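Local coordinates for protein beta-N-acetylhexosaminidase (Thermotoga neapolitana, PDB 5BZA) that probably hydrolyses terminal non-reducing N-acetyl-D-hexosamine residues from N-acetyl-beta-D-hexosaminides, at residues L219-L223 against I252-F256; V258-R263 against S287-L291; R345-V351 against G397-F403; A390-D396 against A416-P421. All blocks are in the same frame, centred on the assembly; numbering follows the deposited sequence.

Overall arrangement
Contacts 1 and 2 lie in the N-terminal TIM-barrel part, contacts 3 and 4 in the C-terminal domain; the centres of contacts 1 and 3 are about 51 Å apart. Contact 1 is a buried apolar joint of a loop and the end of a short helix, and it touches contact 2, where Ile252 and Leu223 pack on Ala261 of helix 258-268. Contact 2, partly buried, adds a salt bridge at its solvent side. Contact 3 is the sheet interior, with backbone bonds and buried side chains, and ends in a cadmium site. Contact 4 packs a loop and a helix end on the same strands through Leu350, Ile400 and Asp402; it is partly buried and apolar, with acidic residues outermost.

Contact 1: L219-L223 against I252-F256; sequences LPATL and ISENF
Leu223 CD1 sits over the centre of one face of the Phe256 ring, 3.9 Å from its centroid and only 12° off the normal, a CH-pi contact. Pro220 comes obliquely to the far end of the ring, its CD 3.7 Å from Phe256 CZ, and Leu219 CD2 approaches Phe256 CE2 at 4.0 Å, also obliquely. At the ring edge, in plane, lies the carbonyl O of Ile252, which also accepts the backbone N-H of Asn255. With Phe256 CG anti to its own carbonyl carbon (chi1 -59°), the ring reaches across to the 219-223 loop. Ile252 extends the patch: its CD1 lies 4.0 Å from Pro220 CB and 4.1 Å from Leu223 CD1. Were the ring replaced by an alanine, Leu223 CD1 would probably lose its aromatic face and a gap would open beside Leu219 and Pro220. The loop follows barrel strand 205-208, and helix 250-253 follows the neighbouring strand 241-243, so the contact joins two consecutive strand-to-helix connections of the TIM barrel. Thr222 anchors the loop through hydrogen bonds to Thr208 and His210, and Asp245, a cadmium ligand, lies about 7 Å from Ile252, side chain to side chain. All the cross-contacts involve carbon atoms, so close fit and dispersion, not directed polar bonds, join the two connections here.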
loop_
_atom_site.group_PDB
_atom_site.type_symbol
_atom_site.label_atom_id
_atom_site.label_comp_id
_atom_site.label_asym_id
_atom_site.label_seq_id
_atom_site.Cartn_x
_atom_site.Cartn_y
_atom_site.Cartn_z
ATOM N N LEU B 219 11.708 -17.407 -36.171
ATOM C CA LEU B 219 10.557 -17.281 -35.287
ATOM C C LEU B 219 10.794 -16.326 -34.161
ATOM O O LEU B 219 11.894 -16.256 -33.645
ATOM C CB LEU B 219 10.224 -18.651 -34.711
ATOM C CG LEU B 219 9.712 -19.568 -35.809
ATOM C CD1 LEU B 219 9.701 -21.025 -35.329
ATOM C CD2 LEU B 219 8.339 -19.106 -36.231
ATOM N N PRO B 220 9.732 -15.638 -33.730
ATOM C CA PRO B 220 9.817 -14.898 -32.467
ATOM C C PRO B 220 10.284 -15.846 -31.388
ATOM O O PRO B 220 9.921 -17.035 -31.401
ATOM C CB PRO B 220 8.369 -14.452 -32.210
ATOM C CG PRO B 220 7.716 -14.489 -33.541
ATOM C CD PRO B 220 8.381 -15.584 -34.323
ATOM N N ALA B 221 11.092 -15.354 -30.472
ATOM C CA ALA B 221 11.619 -16.248 -29.449
ATOM C C ALA B 221 10.512 -17.089 -28.763
ATOM O O ALA B 221 10.731 -18.264 -28.418
ATOM C CB ALA B 221 12.415 -15.449 -28.417
ATOM N N THR B 222 9.337 -16.487 -28.553
ATOM C CA THR B 222 8.204 -17.185 -27.936
ATOM C C THR B 222 7.830 -18.458 -28.673
ATOM O O THR B 222 7.456 -19.460 -28.083
ATOM C CB THR B 222 6.986 -16.245 -27.832
ATOM O OG1 THR B 222 7.364 -15.081 -27.073
ATOM C CG2 THR B 222 5.774 -16.943 -27.161
ATOM N N LEU B 223 7.953 -18.411 -29.982
ATOM C CA LEU B 223 7.574 -19.529 -30.849
ATOM C C LEU B 223 8.761 -20.274 -31.455
ATOM O O LEU B 223 8.590 -21.029 -32.401
ATOM C CB LEU B 223 6.679 -19.025 -31.990
ATOM C CG LEU B 223 5.498 -18.207 -31.469
ATOM C CD1 LEU B 223 4.640 -17.753 -32.639
ATOM C CD2 LEU B 223 4.712 -19.004 -30.450
ATOM N N ILE B 252 2.652 -11.234 -32.088
ATOM C CA ILE B 252 2.239 -12.595 -32.388
ATOM C C ILE B 252 0.959 -12.608 -33.215
ATOM O O ILE B 252 0.935 -13.105 -34.362
ATOM C CB ILE B 252 2.034 -13.394 -31.101
ATOM C CG1 ILE B 252 3.336 -13.366 -30.294
ATOM C CG2 ILE B 252 1.582 -14.823 -31.398
ATOM C CD1 ILE B 252 4.590 -13.923 -31.060
ATOM N N SER B 253 -0.089 -11.999 -32.670
ATOM C CA SER B 253 -1.428 -12.157 -33.252
ATOM C C SER B 253 -1.533 -11.570 -34.662
ATOM O O SER B 253 -2.411 -11.939 -35.417
ATOM C CB SER B 253 -2.478 -11.526 -32.356
ATOM O OG SER B 253 -2.106 -10.188 -32.117
ATOM N N GLU B 254 -0.729 -10.584 -35.004
ATOM C CA GLU B 254 -0.811 -10.140 -36.392
ATOM C C GLU B 254 0.104 -10.885 -37.396
ATOM O O GLU B 254 0.191 -10.499 -38.575
ATOM C CB GLU B 254 -0.558 -8.653 -36.467
ATOM C CG GLU B 254 -1.816 -7.923 -36.117
ATOM C CD GLU B 254 -1.706 -6.475 -36.423
ATOM O OE1 GLU B 254 -0.550 -6.011 -36.599
ATOM O OE2 GLU B 254 -2.770 -5.809 -36.496
ATOM N N ASN B 255 0.707 -11.985 -36.950
ATOM C CA ASN B 255 1.668 -12.741 -37.748
ATOM C C ASN B 255 1.454 -14.232 -37.632
ATOM O O ASN B 255 1.964 -15.040 -38.432
ATOM C CB ASN B 255 3.083 -12.385 -37.299
ATOM C CG ASN B 255 3.436 -10.953 -37.605
ATOM O OD1 ASN B 255 3.206 -10.489 -38.721
ATOM N ND2 ASN B 255 3.985 -10.235 -36.627
ATOM N N PHE B 256 0.661 -14.622 -36.653
ATOM C CA PHE B 256 0.425 -16.027 -36.457
ATOM C C PHE B 256 -1.018 -16.233 -36.055
ATOM O O PHE B 256 -1.659 -15.337 -35.508
ATOM C CB PHE B 256 1.396 -16.599 -35.407
ATOM C CG PHE B 256 2.857 -16.423 -35.778
ATOM C CD1 PHE B 256 3.517 -15.234 -35.507
ATOM C CD2 PHE B 256 3.537 -17.411 -36.485
ATOM C CE1 PHE B 256 4.835 -15.039 -35.891
ATOM C CE2 PHE B 256 4.854 -17.225 -36.881
ATOM C CZ PHE B 256 5.503 -16.044 -36.578
#

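Contact 2: V258-R263 against S287-L291; sequences VEEAVR and SLKKL
Glu259 and Ser287 bring their CA atoms to 5.7 Å where helices 258-263 and 287-291 cross at -67°, with their axes 9.5 Å apart. Leu291 fills the middle of the crossing: its CD2 packs 3.5 Å from Glu259 CG, while CD1 abuts Glu259 O and lies against CB of Arg263 at 3.8 Å. Towards the inside, Val262 CG1 meets Leu288 CD1 at 3.6 Å, the two side chains crossing at about a right angle. Ser287 OG tucks beside the backbone of Glu259, 3.4 Å from its CA, and Ser287 CB touches Val258 CG1. In the TIM barrel, helix 258-268 leads into strand 273-275 and from there to helix 281-293, so two successive helices of the outer layer are packed on each other; Tyr284 of the second helix touches Val258 and Val262, and Ile297 lies against Leu288 and Leu291. At the solvent side, Glu259 extends with CG anti to the backbone N (chi1 -172°), which lays its CG against Leu291 and brings its carboxylate to Lys290. The lysine NZ donates to Glu259 OE2 at 2.7 Å, arriving nearly in line with the C-O bond. The other oxygen, OE1, lies in the guanidinium plane of Arg263, at its edge, in a long salt bridge of 3.7 Å to NH2. With a glutamine in place of Glu259 the carboxylate is gone, and Lys290 NZ and Arg263 would probably lose the charge that holds them, the lysine end being freer to turn.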
loop_
_atom_site.group_PDB
_atom_site.type_symbol
_atom_site.label_atom_id
_atom_site.label_comp_id
_atom_site.label_asym_id
_atom_site.label_seq_id
_atom_site.Cartn_x
_atom_site.Cartn_y
_atom_site.Cartn_z
ATOM N N VAL B 258 -3.888 -18.135 -33.735
ATOM C CA VAL B 258 -3.953 -18.652 -32.376
ATOM C C VAL B 258 -3.428 -20.087 -32.372
ATOM O O VAL B 258 -2.618 -20.487 -31.519
ATOM C CB VAL B 258 -5.417 -18.662 -31.786
ATOM C CG1 VAL B 258 -5.461 -19.483 -30.502
ATOM C CG2 VAL B 258 -5.952 -17.241 -31.538
ATOM N N GLU B 259 -3.892 -20.856 -33.348
ATOM C CA GLU B 259 -3.541 -22.264 -33.427
ATOM C C GLU B 259 -2.000 -22.374 -33.619
ATOM O O GLU B 259 -1.331 -23.223 -33.003
ATOM C CB GLU B 259 -4.307 -22.918 -34.585
ATOM C CG GLU B 259 -4.195 -24.433 -34.672
ATOM C CD GLU B 259 -4.425 -24.971 -36.090
ATOM O OE1 GLU B 259 -3.755 -24.470 -37.044
ATOM O OE2 GLU B 259 -5.321 -25.845 -36.250
ATOM N N GLU B 260 -1.440 -21.485 -34.441
ATOM C CA GLU B 260 0.006 -21.466 -34.690
ATOM C C GLU B 260 0.773 -21.066 -33.402
ATOM O O GLU B 260 1.752 -21.721 -33.005
ATOM C CB GLU B 260 0.341 -20.511 -35.852
ATOM C CG GLU B 260 0.057 -21.040 -37.287
ATOM C CD GLU B 260 0.157 -19.914 -38.333
ATOM O OE1 GLU B 260 0.007 -18.747 -37.910
ATOM O OE2 GLU B 260 0.387 -20.155 -39.556
ATOM N N ALA B 261 0.325 -19.992 -32.752
ATOM C CA ALA B 261 0.940 -19.540 -31.494
ATOM C C ALA B 261 0.986 -20.656 -30.453
ATOM O O ALA B 261 2.034 -20.930 -29.846
ATOM C CB ALA B 261 0.195 -18.343 -30.946
ATOM N N VAL B 262 -0.149 -21.317 -30.260
ATOM C CA VAL B 262 -0.221 -22.416 -29.306
ATOM C C VAL B 262 0.712 -23.573 -29.674
ATOM O O VAL B 262 1.501 -24.045 -28.806
ATOM C CB VAL B 262 -1.663 -22.898 -29.152
ATOM C CG1 VAL B 262 -1.731 -24.155 -28.305
ATOM C CG2 VAL B 262 -2.484 -21.775 -28.501
ATOM N N ARG B 263 0.617 -24.025 -30.939
ATOM C CA ARG B 263 1.422 -25.151 -31.438
ATOM C C ARG B 263 2.899 -24.845 -31.305
ATOM O O ARG B 263 3.656 -25.618 -30.734
ATOM C CB ARG B 263 1.155 -25.465 -32.923
ATOM C CG ARG B 263 1.784 -26.819 -33.365
ATOM C CD ARG B 263 1.837 -27.055 -34.901
ATOM N NE ARG B 263 0.770 -26.357 -35.612
ATOM C CZ ARG B 263 0.948 -25.235 -36.314
ATOM N NH1 ARG B 263 2.171 -24.688 -36.450
ATOM N NH2 ARG B 263 -0.104 -24.668 -36.902
ATOM N N SER B 287 -8.284 -24.512 -28.763
ATOM C CA SER B 287 -7.248 -24.672 -29.771
ATOM C C SER B 287 -6.228 -25.676 -29.247
ATOM O O SER B 287 -5.856 -26.628 -29.971
ATOM C CB SER B 287 -6.605 -23.344 -30.126
ATOM O OG SER B 287 -5.681 -23.550 -31.161
ATOM N N LEU B 288 -5.837 -25.529 -27.977
ATOM C CA LEU B 288 -4.823 -26.417 -27.444
ATOM C C LEU B 288 -5.327 -27.834 -27.594
ATOM O O LEU B 288 -4.629 -28.707 -28.145
ATOM C CB LEU B 288 -4.518 -26.118 -25.989
ATOM C CG LEU B 288 -3.523 -27.092 -25.353
ATOM C CD1 LEU B 288 -2.213 -27.005 -26.114
ATOM C CD2 LEU B 288 -3.318 -26.729 -23.865
ATOM N N LYS B 289 -6.575 -28.042 -27.195
ATOM C CA LYS B 289 -7.127 -29.387 -27.197
ATOM C C LYS B 289 -7.142 -29.970 -28.599
ATOM O O LYS B 289 -6.777 -31.124 -28.794
ATOM C CB LYS B 289 -8.524 -29.399 -26.628
ATOM C CG LYS B 289 -8.553 -29.499 -25.130
ATOM C CD LYS B 289 -9.976 -29.415 -24.664
ATOM C CE LYS B 289 -10.812 -30.471 -25.331
ATOM N NZ LYS B 289 -10.990 -31.631 -24.418
ATOM N N LYS B 290 -7.510 -29.150 -29.579
ATOM C CA LYS B 290 -7.565 -29.631 -30.939
ATOM C C LYS B 290 -6.182 -30.149 -31.321
ATOM O O LYS B 290 -6.058 -31.275 -31.814
ATOM C CB LYS B 290 -7.995 -28.527 -31.901
ATOM C CG LYS B 290 -7.978 -28.964 -33.366
ATOM C CD LYS B 290 -8.228 -27.767 -34.296
ATOM C CE LYS B 290 -7.735 -28.011 -35.727
ATOM N NZ LYS B 290 -7.884 -26.774 -36.576
ATOM N N LEU B 291 -5.154 -29.337 -31.046
ATOM C CA LEU B 291 -3.791 -29.633 -31.473
ATOM C C LEU B 291 -3.265 -30.829 -30.719
ATOM O O LEU B 291 -2.337 -31.494 -31.168
ATOM C CB LEU B 291 -2.886 -28.416 -31.266
ATOM C CG LEU B 291 -3.338 -27.194 -32.064
ATOM C CD1 LEU B 291 -2.432 -25.975 -31.905
ATOM C CD2 LEU B 291 -3.384 -27.614 -33.525
#

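Contact 3: R345-V351 against G397-F403; sequences REVVLLV and GELIFDF. With CD (cadmium ion), chain T.
Glu398, the residue most buried by this contact, meets both Arg345 and Glu346 just ahead of two parallel strands. Its carboxylate chelates a cadmium ion, OE1 and OE2 each at 2.7 Å, while Glu346 OE1 binds the same ion at 2.2 Å with its carboxylate plane turned 90° to that of Glu398; a water is a further ligand. Glu398 OE1 also accepts the backbone N-H of Glu346, a straight bond (178°) that arrives from above the carboxylate plane, so this oxygen is held by metal and backbone together. The extended chain of Arg345 runs past Glu398 CB, and its NH1 donates to Glu398 O at 2.7 Å, in the guanidinium plane and on a carbonyl lone pair. Glu346 OE2 has a salt bridge to Arg381. Further along, Leu399 lies beside Val347, CD2 to CG2 at 3.6 Å, on the face where Val347 CG1 lies over the centre of the Phe401 ring, a CH-pi contact. Leu350 points to the other face, its CD1 4.0 Å from Ile400 CG2, and its N-H donates to Phe401 O at 2.9 Å. Helix 364-377, which links strand 347-352 to strand 380-386 in a beta-alpha-beta crossover, covers Leu349 and Val351. Mainly apolar residues on both faces of adjacent parallel strands are characteristic of the interior of an alpha/beta domain, here with a cadmium site at the N-terminal ends of the two strands.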
loop_
_atom_site.group_PDB
_atom_site.type_symbol
_atom_site.label_atom_id
_atom_site.label_comp_id
_atom_site.label_asym_id
_atom_site.label_seq_id
_atom_site.Cartn_x
_atom_site.Cartn_y
_atom_site.Cartn_z
ATOM N N ARG B 345 -35.465 -2.889 -10.872
ATOM C CA ARG B 345 -35.913 -1.530 -11.231
ATOM C C ARG B 345 -34.775 -0.542 -11.237
ATOM O O ARG B 345 -33.696 -0.865 -10.754
ATOM C CB ARG B 345 -36.965 -1.004 -10.245
ATOM C CG ARG B 345 -38.219 -1.832 -10.114
ATOM C CD ARG B 345 -39.103 -1.199 -9.019
ATOM N NE ARG B 345 -40.372 -1.905 -8.809
ATOM C CZ ARG B 345 -41.307 -1.524 -7.930
ATOM N NH1 ARG B 345 -41.128 -0.430 -7.197
ATOM N NH2 ARG B 345 -42.422 -2.233 -7.797
ATOM N N GLU B 346 -35.037 0.699 -11.647
ATOM C CA GLU B 346 -33.960 1.678 -11.702
ATOM C C GLU B 346 -33.895 2.309 -10.304
ATOM O O GLU B 346 -34.930 2.531 -9.662
ATOM C CB GLU B 346 -34.222 2.760 -12.756
ATOM C CG GLU B 346 -34.619 2.249 -14.161
ATOM C CD GLU B 346 -35.319 3.356 -14.970
ATOM O OE1 GLU B 346 -36.513 3.191 -15.330
ATOM O OE2 GLU B 346 -34.715 4.460 -15.124
ATOM N N VAL B 347 -32.693 2.617 -9.834
ATOM C CA VAL B 347 -32.529 2.944 -8.432
ATOM C C VAL B 347 -32.169 4.405 -8.319
ATOM O O VAL B 347 -31.404 4.932 -9.115
ATOM C CB VAL B 347 -31.442 2.048 -7.714
ATOM C CG1 VAL B 347 -31.172 2.518 -6.311
ATOM C CG2 VAL B 347 -31.891 0.585 -7.657
ATOM N N VAL B 348 -32.743 5.052 -7.307
ATOM C CA VAL B 348 -32.388 6.400 -6.982
ATOM C C VAL B 348 -31.503 6.281 -5.746
ATOM O O VAL B 348 -31.898 5.626 -4.760
ATOM C CB VAL B 348 -33.643 7.259 -6.709
ATOM C CG1 VAL B 348 -33.230 8.608 -6.172
ATOM C CG2 VAL B 348 -34.412 7.456 -7.998
ATOM N N LEU B 349 -30.356 6.956 -5.751
ATOM C CA LEU B 349 -29.394 6.783 -4.668
ATOM C C LEU B 349 -29.317 8.037 -3.833
ATOM O O LEU B 349 -28.997 9.128 -4.339
ATOM C CB LEU B 349 -27.991 6.488 -5.198
ATOM C CG LEU B 349 -27.682 5.204 -5.984
ATOM C CD1 LEU B 349 -26.209 5.188 -6.388
ATOM C CD2 LEU B 349 -28.049 3.948 -5.178
ATOM N N LEU B 350 -29.540 7.866 -2.536
ATOM C CA LEU B 350 -29.448 8.980 -1.622
ATOM C C LEU B 350 -28.189 8.746 -0.842
ATOM O O LEU B 350 -28.081 7.762 -0.091
ATOM C CB LEU B 350 -30.670 9.056 -0.687
ATOM C CG LEU B 350 -31.999 9.419 -1.347
ATOM C CD1 LEU B 350 -33.175 9.481 -0.351
ATOM C CD2 LEU B 350 -31.831 10.753 -2.050
ATOM N N VAL B 351 -27.225 9.634 -1.023
ATOM C CA VAL B 351 -25.906 9.379 -0.477
ATOM C C VAL B 351 -25.460 10.564 0.352
ATOM O O VAL B 351 -25.543 11.685 -0.134
ATOM C CB VAL B 351 -24.863 9.107 -1.612
ATOM C CG1 VAL B 351 -23.460 9.003 -1.034
ATOM C CG2 VAL B 351 -25.247 7.840 -2.411
ATOM N N GLY B 397 -39.137 7.234 -6.772
ATOM C CA GLY B 397 -38.453 6.526 -7.828
ATOM C C GLY B 397 -39.007 5.127 -7.746
ATOM O O GLY B 397 -39.855 4.811 -6.891
ATOM N N GLU B 398 -38.552 4.273 -8.641
ATOM C CA GLU B 398 -39.056 2.913 -8.657
ATOM C C GLU B 398 -38.441 2.139 -7.501
ATOM O O GLU B 398 -39.030 1.184 -6.974
ATOM C CB GLU B 398 -38.717 2.263 -9.983
ATOM C CG GLU B 398 -39.022 3.175 -11.117
ATOM C CD GLU B 398 -38.493 2.614 -12.419
ATOM O OE1 GLU B 398 -37.929 1.495 -12.402
ATOM O OE2 GLU B 398 -38.634 3.302 -13.438
ATOM N N LEU B 399 -37.231 2.553 -7.127
ATOM C CA LEU B 399 -36.517 1.949 -6.009
ATOM C C LEU B 399 -35.608 2.988 -5.463
ATOM O O LEU B 399 -34.936 3.686 -6.221
ATOM C CB LEU B 399 -35.733 0.711 -6.431
ATOM C CG LEU B 399 -35.126 -0.241 -5.380
ATOM C CD1 LEU B 399 -36.161 -0.747 -4.367
ATOM C CD2 LEU B 399 -34.487 -1.441 -6.108
ATOM N N ILE B 400 -35.629 3.128 -4.133
ATOM C CA ILE B 400 -34.816 4.142 -3.504
ATOM C C ILE B 400 -33.884 3.486 -2.507
ATOM O O ILE B 400 -34.322 2.671 -1.691
ATOM C CB ILE B 400 -35.667 5.205 -2.813
ATOM C CG1 ILE B 400 -36.690 5.775 -3.797
ATOM C CG2 ILE B 400 -34.766 6.331 -2.330
ATOM C CD1 ILE B 400 -37.656 6.823 -3.202
ATOM N N PHE B 401 -32.596 3.831 -2.597
ATOM C CA PHE B 401 -31.608 3.347 -1.640
ATOM C C PHE B 401 -31.227 4.515 -0.775
ATOM O O PHE B 401 -30.534 5.427 -1.251
ATOM C CB PHE B 401 -30.332 2.801 -2.307
ATOM C CG PHE B 401 -30.500 1.481 -3.026
ATOM C CD1 PHE B 401 -31.694 0.786 -2.986
ATOM C CD2 PHE B 401 -29.412 0.894 -3.668
ATOM C CE1 PHE B 401 -31.838 -0.431 -3.640
ATOM C CE2 PHE B 401 -29.532 -0.351 -4.319
ATOM C CZ PHE B 401 -30.748 -1.014 -4.306
ATOM N N ASP B 402 -31.638 4.495 0.497
ATOM C CA ASP B 402 -31.239 5.566 1.405
ATOM C C ASP B 402 -30.025 5.070 2.203
ATOM O O ASP B 402 -30.090 4.102 2.975
ATOM C CB ASP B 402 -32.421 5.984 2.310
ATOM C CG ASP B 402 -32.043 7.028 3.383
ATOM O OD1 ASP B 402 -30.980 7.700 3.269
ATOM O OD2 ASP B 402 -32.879 7.233 4.322
ATOM N N PHE B 403 -28.896 5.732 1.987
ATOM C CA PHE B 403 -27.682 5.357 2.699
ATOM C C PHE B 403 -27.603 6.200 3.951
ATOM O O PHE B 403 -27.143 7.355 3.964
ATOM C CB PHE B 403 -26.449 5.511 1.809
ATOM C CG PHE B 403 -26.381 4.476 0.725
ATOM C CD1 PHE B 403 -25.853 3.217 0.987
ATOM C CD2 PHE B 403 -26.943 4.714 -0.513
ATOM C CE1 PHE B 403 -25.824 2.242 0.008
ATOM C CE2 PHE B 403 -26.920 3.734 -1.495
ATOM C CZ PHE B 403 -26.360 2.502 -1.229
HETATM CD CD CD T . -37.732 1.358 -15.132
HETATM O O HOH W 1 -36.340 4.987 -10.126
HETATM O O HOH W 2 -38.843 -0.782 -14.732
#

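Contact 4: A390-D396 against A416-P421; sequences AGPDDVD and AHLSLP
Pro392 stands across the His417 ring, its CD over the centre of one face, 3.5 Å from the centroid and 12° off the normal, in a CH-pi contact. The same CD touches Ala416 CB at 3.8 Å, and that methyl also rests 3.6 Å from Pro392 O. Farther along the loop, Leu420 spreads its two methyls between Pro392 and Val395, with CD1 4.2 Å from Pro392 CG and CD2 4.3 Å from Val395 CG1. At the end, Pro421 CG meets Asp396 OD1 at 3.5 Å. Gly391 allows the closest backbone approach, its CA 3.9 Å from Ala416 CB, where a beta carbon would collide with that methyl. With CG anti to its carbonyl carbon (chi1 -73°), His417 turns a ring face to Pro392. Its ND1 faces Asp402 OD2 of strand 399-404 in a probable hydrogen bond, doubtful in detail, and Arg424 pairs with Asp396. Beneath, Leu350 touches both Pro392 and Leu420, so the loop and the end of helix 411-418 together cover one face of the C-terminal sheet. Proline, alanine and leucine thus make an apolar seam that holds by shape and by one CH-pi contact, while the polar ends of His417 and Asp396 turn to Asp402 and Arg424, outside the two segments.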
loop_
_atom_site.group_PDB
_atom_site.type_symbol
_atom_site.label_atom_id
_atom_site.label_comp_id
_atom_site.label_asym_id
_atom_site.label_seq_id
_atom_site.Cartn_x
_atom_site.Cartn_y
_atom_site.Cartn_z
ATOM N N ALA B 390 -29.449 17.289 8.029
ATOM C CA ALA B 390 -30.795 17.647 7.598
ATOM C C ALA B 390 -31.627 16.421 7.190
ATOM O O ALA B 390 -32.835 16.391 7.402
ATOM C CB ALA B 390 -30.728 18.656 6.463
ATOM N N GLY B 391 -30.981 15.419 6.591
ATOM C CA GLY B 391 -31.694 14.289 6.013
ATOM C C GLY B 391 -32.100 14.570 4.579
ATOM O O GLY B 391 -31.900 15.674 4.070
ATOM N N PRO B 392 -32.633 13.551 3.893
ATOM C CA PRO B 392 -33.027 13.627 2.475
ATOM C C PRO B 392 -34.236 14.521 2.230
ATOM O O PRO B 392 -35.150 14.554 3.045
ATOM C CB PRO B 392 -33.346 12.173 2.106
ATOM C CG PRO B 392 -33.621 11.483 3.406
ATOM C CD PRO B 392 -32.845 12.213 4.466
ATOM N N ASP B 393 -34.233 15.287 1.147
ATOM C CA ASP B 393 -35.467 15.943 0.741
ATOM C C ASP B 393 -36.396 14.813 0.311
ATOM O O ASP B 393 -35.935 13.686 0.099
ATOM C CB ASP B 393 -35.249 16.943 -0.401
ATOM C CG ASP B 393 -34.369 18.123 0.006
ATOM O OD1 ASP B 393 -34.170 18.316 1.230
ATOM O OD2 ASP B 393 -33.942 18.895 -0.891
ATOM N N ASP B 394 -37.691 15.070 0.176
ATOM C CA ASP B 394 -38.555 13.968 -0.229
ATOM C C ASP B 394 -38.213 13.627 -1.680
ATOM O O ASP B 394 -37.752 14.488 -2.444
ATOM C CB ASP B 394 -40.048 14.268 -0.081
ATOM C CG ASP B 394 -40.895 12.985 -0.154
ATOM O OD1 ASP B 394 -40.928 12.248 0.867
ATOM O OD2 ASP B 394 -41.479 12.686 -1.226
ATOM N N VAL B 395 -38.362 12.361 -2.045
ATOM C CA VAL B 395 -38.167 11.986 -3.437
ATOM C C VAL B 395 -38.873 10.665 -3.700
ATOM O O VAL B 395 -39.358 10.016 -2.780
ATOM C CB VAL B 395 -36.663 11.892 -3.790
ATOM C CG1 VAL B 395 -36.041 10.639 -3.184
ATOM C CG2 VAL B 395 -36.448 11.949 -5.325
ATOM N N ASP B 396 -38.979 10.288 -4.967
ATOM C CA ASP B 396 -39.650 9.056 -5.286
ATOM C C ASP B 396 -38.891 8.500 -6.480
ATOM O O ASP B 396 -38.060 9.183 -7.075
ATOM C CB ASP B 396 -41.122 9.255 -5.623
ATOM C CG ASP B 396 -41.914 7.966 -5.510
ATOM O OD1 ASP B 396 -41.323 6.943 -5.082
ATOM O OD2 ASP B 396 -43.106 7.955 -5.902
ATOM N N ALA B 416 -37.215 13.019 8.059
ATOM C CA ALA B 416 -36.804 13.176 6.658
ATOM C C ALA B 416 -36.605 11.777 6.061
ATOM O O ALA B 416 -37.201 11.438 5.028
ATOM C CB ALA B 416 -35.534 14.005 6.543
ATOM N N HIS B 417 -35.879 10.932 6.790
ATOM C CA HIS B 417 -35.672 9.550 6.356
ATOM C C HIS B 417 -36.947 8.704 6.305
ATOM O O HIS B 417 -37.131 7.924 5.361
ATOM C CB HIS B 417 -34.647 8.865 7.254
ATOM C CG HIS B 417 -33.246 9.322 7.012
ATOM N ND1 HIS B 417 -32.515 8.928 5.906
ATOM C CD2 HIS B 417 -32.435 10.135 7.728
ATOM C CE1 HIS B 417 -31.317 9.483 5.954
ATOM N NE2 HIS B 417 -31.241 10.219 7.051
ATOM N N LEU B 418 -37.837 8.871 7.282
ATOM C CA LEU B 418 -39.046 8.035 7.362
ATOM C C LEU B 418 -40.148 8.443 6.371
ATOM O O LEU B 418 -41.037 7.636 6.051
ATOM C CB LEU B 418 -39.613 8.063 8.782
ATOM C CG LEU B 418 -38.767 7.286 9.785
ATOM C CD1 LEU B 418 -39.247 7.612 11.180
ATOM C CD2 LEU B 418 -38.826 5.789 9.508
ATOM N N SER B 419 -40.086 9.686 5.891
ATOM C CA SER B 419 -41.009 10.176 4.856
ATOM C C SER B 419 -40.912 9.410 3.538
ATOM O O SER B 419 -41.865 9.411 2.748
ATOM C CB SER B 419 -40.761 11.658 4.547
ATOM O OG SER B 419 -40.593 12.435 5.718
ATOM N N LEU B 420 -39.756 8.796 3.270
ATOM C CA LEU B 420 -39.571 8.088 2.006
ATOM C C LEU B 420 -40.577 6.918 1.897
ATOM O O LEU B 420 -40.985 6.321 2.903
ATOM C CB LEU B 420 -38.120 7.590 1.876
ATOM C CG LEU B 420 -37.060 8.705 1.927
ATOM C CD1 LEU B 420 -35.647 8.135 1.989
ATOM C CD2 LEU B 420 -37.220 9.729 0.798
ATOM N N PRO B 421 -41.025 6.623 0.677
ATOM C CA PRO B 421 -42.026 5.573 0.459
ATOM C C PRO B 421 -41.548 4.221 0.955
ATOM O O PRO B 421 -40.627 3.614 0.388
ATOM C CB PRO B 421 -42.218 5.569 -1.062
ATOM C CG PRO B 421 -41.063 6.322 -1.617
ATOM C CD PRO B 421 -40.633 7.299 -0.572
#